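PDB 6SCE: uncharacterized protein from Thermus thermophilus HB8, which is a CRISPR-associated DNA nuclease of type III defence, switched on by cyclic oligoadenylate, which its CARF domains probably sense. Local coordinates for residues A89-W92 with A93-L97; M571-L574 with V575-V578; E422-P425 with E426-L429. All blocks are in the same frame, centred on the assembly; numbering follows the deposited sequence.

Contact 1: A89-W92 with A93-L97; sequences AKYW and AVRFL. With nucleotides of chain B.
Arg95 lies alongside Tyr91 and Trp92 in the first turns of helix 90-100, the crossover of a beta-alpha-beta unit between parallel strands 81-84 and 105-111 of what is probably a Rossmann-like CARF domain. The Arg95 side chain shows how one residue can serve two rings. Its CB leaves the helix toward the preceding turn, and CG passes 3.5 Å from Tyr91 O. CD then packs against the phenol end of Tyr91, 3.4 Å from CZ. There the chain bends at chi3, which brings NH1 back to donate to Tyr91 OH at 3.1 Å; the hydroxyl lies 30° out of the guanidinium plane and the N-H...O angle is 136°, a bent bond. The same NH1 lies 3.5 Å from Trp92 CH2. Guanidinium and indole are only 23° from parallel, with Trp92 CZ3 over one guanidinium face, whereas the Tyr91 ring stands steeply to that group. Trp92 also meets Phe96 obliquely, CE3 to CE1 at 3.7 Å, and the Phe96 ring goes on to pack edge-to-face with Tyr37. Regular backbone bonds, such as Phe96 N to Trp92 O, carry these side chains.

Ala89 is the N-cap, and the helix start it marks receives the phosphate of A1 of chain B, where the positive end of the helix would probably favour an anion. Lys90 grips this phosphate from backbone and side chain at once. Carbonyls of Asn380 and Gly382 also accept from its ammonium group. Its amide N donates almost straight to OP1 of A1 at 3.0 Å, and its NZ reaches OP2 at 2.7 Å.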
loop_
_atom_site.group_PDB
_atom_site.type_symbol
_atom_site.label_atom_id
_atom_site.label_comp_id
_atom_site.label_asym_id
_atom_site.label_seq_id
_atom_site.Cartn_x
_atom_site.Cartn_y
_atom_site.Cartn_z
ATOM N N ALA A 89 2.164 -11.149 -7.696
ATOM C CA ALA A 89 1.124 -10.362 -8.314
ATOM C C ALA A 89 -0.128 -11.204 -8.677
ATOM O O ALA A 89 -0.037 -12.298 -9.274
ATOM C CB ALA A 89 1.692 -9.654 -9.541
ATOM N N LYS A 90 -1.312 -10.680 -8.371
ATOM C CA LYS A 90 -2.534 -11.420 -8.643
ATOM C C LYS A 90 -2.722 -11.737 -10.144
ATOM O O LYS A 90 -3.398 -12.702 -10.513
ATOM C CB LYS A 90 -3.758 -10.675 -8.068
ATOM C CG LYS A 90 -3.636 -10.602 -6.551
ATOM C CD LYS A 90 -4.739 -9.866 -5.818
ATOM C CE LYS A 90 -4.742 -8.383 -6.006
ATOM N NZ LYS A 90 -4.189 -7.585 -4.875
ATOM N N TYR A 91 -2.122 -10.910 -10.993
ATOM C CA TYR A 91 -2.073 -11.158 -12.413
ATOM C C TYR A 91 -1.637 -12.585 -12.736
ATOM O O TYR A 91 -2.241 -13.233 -13.565
ATOM C CB TYR A 91 -1.131 -10.141 -13.057
ATOM C CG TYR A 91 -0.807 -10.411 -14.504
ATOM C CD1 TYR A 91 -1.656 -9.994 -15.544
ATOM C CD2 TYR A 91 0.368 -11.078 -14.847
ATOM C CE1 TYR A 91 -1.338 -10.251 -16.881
ATOM C CE2 TYR A 91 0.684 -11.336 -16.161
ATOM C CZ TYR A 91 -0.159 -10.916 -17.179
ATOM O OH TYR A 91 0.214 -11.212 -18.479
ATOM N N TRP A 92 -0.562 -13.046 -12.107
ATOM C CA TRP A 92 -0.034 -14.359 -12.356
ATOM C C TRP A 92 -0.878 -15.444 -11.728
ATOM O O TRP A 92 -0.967 -16.509 -12.282
ATOM C CB TRP A 92 1.435 -14.449 -11.932
ATOM C CG TRP A 92 2.314 -13.823 -12.940
ATOM C CD1 TRP A 92 2.987 -12.621 -12.869
ATOM C CD2 TRP A 92 2.556 -14.350 -14.238
ATOM N NE1 TRP A 92 3.656 -12.405 -14.063
ATOM C CE2 TRP A 92 3.408 -13.455 -14.908
ATOM C CE3 TRP A 92 2.147 -15.518 -14.887
ATOM C CZ2 TRP A 92 3.868 -13.701 -16.211
ATOM C CZ3 TRP A 92 2.602 -15.758 -16.180
ATOM C CH2 TRP A 92 3.448 -14.838 -16.821
ATOM N N ALA A 93 -1.532 -15.164 -10.601
ATOM C CA ALA A 93 -2.507 -16.102 -10.064
ATOM C C ALA A 93 -3.596 -16.359 -11.099
ATOM O O ALA A 93 -4.003 -17.509 -11.341
ATOM C CB ALA A 93 -3.109 -15.581 -8.779
ATOM N N VAL A 94 -4.065 -15.292 -11.723
ATOM C CA VAL A 94 -5.114 -15.453 -12.711
ATOM C C VAL A 94 -4.644 -16.316 -13.895
ATOM O O VAL A 94 -5.375 -17.226 -14.327
ATOM C CB VAL A 94 -5.616 -14.107 -13.216
ATOM C CG1 VAL A 94 -6.495 -14.283 -14.441
ATOM C CG2 VAL A 94 -6.382 -13.385 -12.117
ATOM N N ARG A 95 -3.457 -16.031 -14.397
ATOM C CA ARG A 95 -2.904 -16.785 -15.540
ATOM C C ARG A 95 -2.606 -18.248 -15.200
ATOM O O ARG A 95 -2.954 -19.156 -15.969
ATOM C CB ARG A 95 -1.679 -16.107 -16.072
ATOM C CG ARG A 95 -2.070 -14.756 -16.696
ATOM C CD ARG A 95 -1.051 -14.191 -17.605
ATOM N NE ARG A 95 -0.802 -15.095 -18.728
ATOM C CZ ARG A 95 0.249 -15.004 -19.517
ATOM N NH1 ARG A 95 1.125 -14.027 -19.353
ATOM N NH2 ARG A 95 0.426 -15.906 -20.480
ATOM N N PHE A 96 -2.021 -18.483 -14.026
ATOM C CA PHE A 96 -1.795 -19.848 -13.564
ATOM C C PHE A 96 -3.096 -20.584 -13.334
ATOM O O PHE A 96 -3.187 -21.767 -13.644
ATOM C CB PHE A 96 -0.965 -19.872 -12.277
ATOM C CG PHE A 96 0.501 -19.903 -12.514
ATOM C CD1 PHE A 96 1.104 -18.966 -13.346
ATOM C CD2 PHE A 96 1.303 -20.857 -11.898
ATOM C CE1 PHE A 96 2.460 -18.981 -13.564
ATOM C CE2 PHE A 96 2.664 -20.877 -12.133
ATOM C CZ PHE A 96 3.249 -19.922 -12.945
ATOM N N LEU A 97 -4.120 -19.913 -12.812
ATOM C CA LEU A 97 -5.375 -20.610 -12.574
ATOM C C LEU A 97 -5.948 -21.099 -13.911
ATOM O O LEU A 97 -6.447 -22.229 -13.987
ATOM C CB LEU A 97 -6.396 -19.745 -11.898
ATOM C CG LEU A 97 -7.782 -20.344 -11.671
ATOM C CD1 LEU A 97 -7.723 -21.583 -10.792
ATOM C CD2 LEU A 97 -8.684 -19.291 -11.073
ATOM P P A B 1 -0.540 -7.503 -5.826
ATOM O OP1 A B 1 -1.126 -8.004 -7.110
ATOM O OP2 A B 1 -1.466 -7.433 -4.629
ATOM O "O5'" A B 1 0.719 -8.431 -5.512
ATOM C "C5'" A B 1 1.214 -8.595 -4.186
ATOM C "C4'" A B 1 2.691 -8.894 -4.270
ATOM O "O4'" A B 1 3.405 -7.685 -4.642
ATOM C "C3'" A B 1 3.291 -9.380 -2.946
ATOM O "O3'" A B 1 3.405 -10.807 -3.009
ATOM C "C2'" A B 1 4.637 -8.642 -2.890
ATOM O "O2'" A B 1 5.654 -9.374 -3.540
ATOM C "C1'" A B 1 4.335 -7.349 -3.637
ATOM N N9 A B 1 3.755 -6.286 -2.814
ATOM C C8 A B 1 2.670 -5.519 -3.135
ATOM N N7 A B 1 2.393 -4.639 -2.206
ATOM C C5 A B 1 3.363 -4.826 -1.236
ATOM C C6 A B 1 3.604 -4.193 -0.001
ATOM N N6 A B 1 2.841 -3.214 0.477
ATOM N N1 A B 1 4.665 -4.621 0.726
ATOM C C2 A B 1 5.411 -5.620 0.232
ATOM N N3 A B 1 5.267 -6.296 -0.908
ATOM C C4 A B 1 4.210 -5.845 -1.603
#

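Contact 2: M571-L574 with V575-V578; sequences MAEL and VRSV
From Met571 to Leu574 each carbonyl accepts the amide four residues on, Val575 N to Met571 O being 2.8 Å, and the helix widens into a pi-type turn at 575-578. On one side of this helix a textbook i to i+3 ion pair forms. Glu573 and Arg576 lie side by side, and Arg576 presents its NE edge: NH2 donates to Glu573 OE1 at 2.9 Å and NE to the same oxygen at 3.2 Å. OE1 sits in the guanidinium plane, while the carboxylate is turned 77° from it. Two N-H groups thus share one oxygen, NH2 meeting it nearly end-on and NE from the syn side. The fold at chi2 of Glu573 (-62°) curls its carboxylate back toward the helix, where the arginine can reach it. Water 1 donates a further bond to OE1, and Ser213 of helix 206-220 is a second partner for Arg576 NH2.

Helix 561-579 is the crossover between parallel strands 551-558 and 584-592, in what is probably the restriction-endonuclease-like nuclease domain; strand 551-558 carries a Glu-Cys-Lys sequence, starting at Glu556, of the kind found in that family. The apolar side of the helix rests on this strand: Met571, present as selenomethionine, Leu574 and Val575 all touch Phe554. Along the helix, Met571 CG approaches Val575 CG2 at 4.0 Å, and Leu574 CD1 comes within 3.6 Å of Val578 CG2. Val575 CG2, placed beside its own backbone N, also rests 3.1 Å from Met571 O, and Val578 also touches Glu256 of helix 240-257.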
loop_
_atom_site.group_PDB
_atom_site.type_symbol
_atom_site.label_atom_id
_atom_site.label_comp_id
_atom_site.label_asym_id
_atom_site.label_seq_id
_atom_site.Cartn_x
_atom_site.Cartn_y
_atom_site.Cartn_z
HETATM N N MSE A 571 8.071 11.811 6.518
HETATM C CA MSE A 571 7.751 11.892 5.098
HETATM C C MSE A 571 7.692 10.520 4.453
HETATM O O MSE A 571 6.798 10.275 3.642
HETATM C CB MSE A 571 8.766 12.757 4.380
HETATM C CG MSE A 571 8.350 13.018 2.943
HETATM SE SE MSE A 571 7.041 14.478 2.958
HETATM C CE MSE A 571 7.419 15.037 1.102
ATOM N N ALA A 572 8.637 9.634 4.779
ATOM C CA ALA A 572 8.690 8.303 4.157
ATOM C C ALA A 572 7.418 7.504 4.446
ATOM O O ALA A 572 6.913 6.773 3.572
ATOM C CB ALA A 572 9.924 7.529 4.622
ATOM N N GLU A 573 6.881 7.674 5.658
ATOM C CA GLU A 573 5.671 6.949 6.059
ATOM C C GLU A 573 4.428 7.594 5.469
ATOM O O GLU A 573 3.482 6.889 5.110
ATOM C CB GLU A 573 5.551 6.884 7.588
ATOM C CG GLU A 573 6.740 6.237 8.290
ATOM C CD GLU A 573 6.966 4.790 7.899
ATOM O OE1 GLU A 573 6.021 4.125 7.431
ATOM O OE2 GLU A 573 8.105 4.313 8.057
ATOM N N LEU A 574 4.412 8.925 5.394
ATOM C CA LEU A 574 3.298 9.628 4.755
ATOM C C LEU A 574 3.220 9.222 3.289
ATOM O O LEU A 574 2.146 8.950 2.765
ATOM C CB LEU A 574 3.464 11.157 4.857
ATOM C CG LEU A 574 2.500 11.989 4.015
ATOM C CD1 LEU A 574 1.095 11.888 4.610
ATOM C CD2 LEU A 574 2.971 13.434 3.881
ATOM N N VAL A 575 4.374 9.208 2.630
ATOM C CA VAL A 575 4.436 8.850 1.214
ATOM C C VAL A 575 3.891 7.427 1.026
ATOM O O VAL A 575 3.022 7.202 0.180
ATOM C CB VAL A 575 5.872 8.995 0.676
ATOM C CG1 VAL A 575 6.033 8.333 -0.703
ATOM C CG2 VAL A 575 6.244 10.483 0.596
ATOM N N ARG A 576 4.383 6.494 1.845
ATOM C CA ARG A 576 3.977 5.101 1.759
ATOM C C ARG A 576 2.490 4.920 2.003
ATOM O O ARG A 576 1.791 4.280 1.211
ATOM C CB ARG A 576 4.769 4.218 2.750
ATOM C CG ARG A 576 4.312 2.751 2.776
ATOM C CD ARG A 576 5.201 1.864 3.652
ATOM N NE ARG A 576 5.063 2.157 5.085
ATOM C CZ ARG A 576 4.215 1.555 5.934
ATOM N NH1 ARG A 576 3.391 0.588 5.536
ATOM N NH2 ARG A 576 4.189 1.929 7.210
ATOM N N SER A 577 2.006 5.481 3.099
ATOM C CA SER A 577 0.646 5.211 3.543
ATOM C C SER A 577 -0.396 5.950 2.721
ATOM O O SER A 577 -1.360 5.342 2.254
ATOM C CB SER A 577 0.505 5.545 5.018
ATOM O OG SER A 577 1.352 4.700 5.764
ATOM N N VAL A 578 -0.190 7.253 2.529
ATOM C CA VAL A 578 -1.168 8.076 1.858
ATOM C C VAL A 578 -0.948 8.100 0.328
ATOM O O VAL A 578 -1.913 8.033 -0.432
ATOM C CB VAL A 578 -1.186 9.513 2.426
ATOM C CG1 VAL A 578 -2.139 10.388 1.631
ATOM C CG2 VAL A 578 -1.553 9.488 3.917
HETATM O O HOH W 1 2.982 4.251 7.635
#

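Contact 3: E422-P425 with E426-L429; sequences EGRP and EDLL
Arg424 and Asp427 run side by side in the same direction at the start of helix 425-432, yet their charged groups are not paired through an N-H. Asp427 OD2 hovers over one face of the Arg424 guanidinium, 3.8 Å from NE, and the two planes are 42° apart; the attraction is that of charges alone, and long. The closer meeting is lower on the arginine, with OD2 3.5 Å from CD. OD2 has its stronger partner in Lys339 NZ, with which it forms a salt bridge. Glu426 crosses the arginine instead of following it: OE2 lies 3.5 Å from Arg424 CB, and the guanidinium is farther off.

These side chains sit at a helix N-terminus. Arg424 is the N-cap residue, and its carbonyl O accepts Leu428 N at 3.1 Å in a nearly straight bond, with a weak one from Asp427 N. Pro425 follows in the first turn, where an absent amide hydrogen costs nothing, and its own carbonyl accepts Leu429 N. The helix leads from strand 415-417, at the edge of one sheet, to strand 434-438, at the edge of the next.

Glu426 takes the sterically least favoured chi1 (59°), between backbone N and carbonyl carbon, and this, with a bend at chi2, brings the carboxylate alongside the proline ring, with OE1 3.4 Å from Pro425 CD. From there OE1 forms a salt bridge with Arg521 NE of strand 519-528. Replacing Glu426 with alanine is likely to leave Arg521 NE without its carboxylate mate and remove the packing of OE1 on Pro425 CD. Leu428, Leu429 and Pro425 all pack on Leu552 of strand 551-558.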
loop_
_atom_site.group_PDB
_atom_site.type_symbol
_atom_site.label_atom_id
_atom_site.label_comp_id
_atom_site.label_asym_id
_atom_site.label_seq_id
_atom_site.Cartn_x
_atom_site.Cartn_y
_atom_site.Cartn_z
ATOM N N GLU A 422 -4.890 12.882 -18.146
ATOM C CA GLU A 422 -6.196 13.258 -17.583
ATOM C C GLU A 422 -6.276 13.122 -16.077
ATOM O O GLU A 422 -7.292 13.433 -15.485
ATOM C CB GLU A 422 -7.298 12.391 -18.167
ATOM C CG GLU A 422 -7.407 12.406 -19.678
ATOM C CD GLU A 422 -8.462 11.436 -20.165
ATOM O OE1 GLU A 422 -9.191 10.854 -19.314
ATOM O OE2 GLU A 422 -8.554 11.226 -21.388
ATOM N N GLY A 423 -5.220 12.617 -15.469
ATOM C CA GLY A 423 -5.167 12.405 -14.031
ATOM C C GLY A 423 -4.927 13.706 -13.289
ATOM O O GLY A 423 -4.396 14.690 -13.860
ATOM N N ARG A 424 -5.364 13.730 -12.036
ATOM C CA ARG A 424 -5.142 14.899 -11.171
ATOM C C ARG A 424 -4.805 14.407 -9.781
ATOM O O ARG A 424 -5.514 13.526 -9.248
ATOM C CB ARG A 424 -6.383 15.781 -11.112
ATOM C CG ARG A 424 -6.943 16.187 -12.460
ATOM C CD ARG A 424 -8.281 16.901 -12.321
ATOM N NE ARG A 424 -9.100 16.734 -13.523
ATOM C CZ ARG A 424 -10.388 17.068 -13.636
ATOM N NH1 ARG A 424 -11.047 17.622 -12.621
ATOM N NH2 ARG A 424 -11.021 16.855 -14.784
ATOM N N PRO A 425 -3.757 14.976 -9.169
ATOM C CA PRO A 425 -3.386 14.481 -7.868
ATOM C C PRO A 425 -4.495 14.648 -6.817
ATOM O O PRO A 425 -4.606 13.822 -5.931
ATOM C CB PRO A 425 -2.129 15.291 -7.495
ATOM C CG PRO A 425 -2.001 16.364 -8.488
ATOM C CD PRO A 425 -2.866 16.048 -9.651
ATOM N N GLU A 426 -5.303 15.691 -6.930
ATOM C CA GLU A 426 -6.368 15.909 -5.981
ATOM C C GLU A 426 -7.478 14.839 -6.115
ATOM O O GLU A 426 -8.130 14.518 -5.125
ATOM C CB GLU A 426 -6.933 17.336 -6.065
ATOM C CG GLU A 426 -7.501 17.753 -7.409
ATOM C CD GLU A 426 -6.456 18.251 -8.402
ATOM O OE1 GLU A 426 -5.223 18.058 -8.206
ATOM O OE2 GLU A 426 -6.881 18.832 -9.415
ATOM N N ASP A 427 -7.671 14.288 -7.321
ATOM C CA ASP A 427 -8.664 13.229 -7.536
ATOM C C ASP A 427 -8.169 11.930 -6.947
ATOM O O ASP A 427 -8.903 11.255 -6.235
ATOM C CB ASP A 427 -9.020 13.062 -9.020
ATOM C CG ASP A 427 -9.837 14.227 -9.556
ATOM O OD1 ASP A 427 -10.251 15.074 -8.762
ATOM O OD2 ASP A 427 -10.058 14.319 -10.773
ATOM N N LEU A 428 -6.919 11.576 -7.218
ATOM C CA LEU A 428 -6.354 10.407 -6.591
ATOM C C LEU A 428 -6.469 10.497 -5.066
ATOM O O LEU A 428 -6.889 9.529 -4.396
ATOM C CB LEU A 428 -4.903 10.211 -7.002
ATOM C CG LEU A 428 -4.172 9.056 -6.330
ATOM C CD1 LEU A 428 -4.872 7.732 -6.620
ATOM C CD2 LEU A 428 -2.748 9.049 -6.852
ATOM N N LEU A 429 -6.102 11.652 -4.510
ATOM C CA LEU A 429 -6.141 11.830 -3.069
ATOM C C LEU A 429 -7.565 11.705 -2.480
ATOM O O LEU A 429 -7.725 11.140 -1.390
ATOM C CB LEU A 429 -5.511 13.183 -2.676
ATOM C CG LEU A 429 -3.988 13.232 -2.651
ATOM C CD1 LEU A 429 -3.523 14.684 -2.675
ATOM C CD2 LEU A 429 -3.407 12.521 -1.442
#

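Overall arrangement
The three contacts lie on three separate helices of one chain. Contact 1 holds the nucleotide directly, and helix 384-393 packs on this contact next to the phosphate site, so the site probably lies between the two CARF-like sheets. Contacts 2 and 3 lie farther along the chain: each centre is 29 Å from that of contact 1, and the nearest atoms are about 15 Å away. They are neighbours of each other, with centres 17 Å apart, and touch where Val578 CG1 meets Leu429 CD2 at 4.0 Å; Phe554 packs against both. Their nearest atoms stand about 6 Å and 8 Å from the bound nucleic acid, respectively.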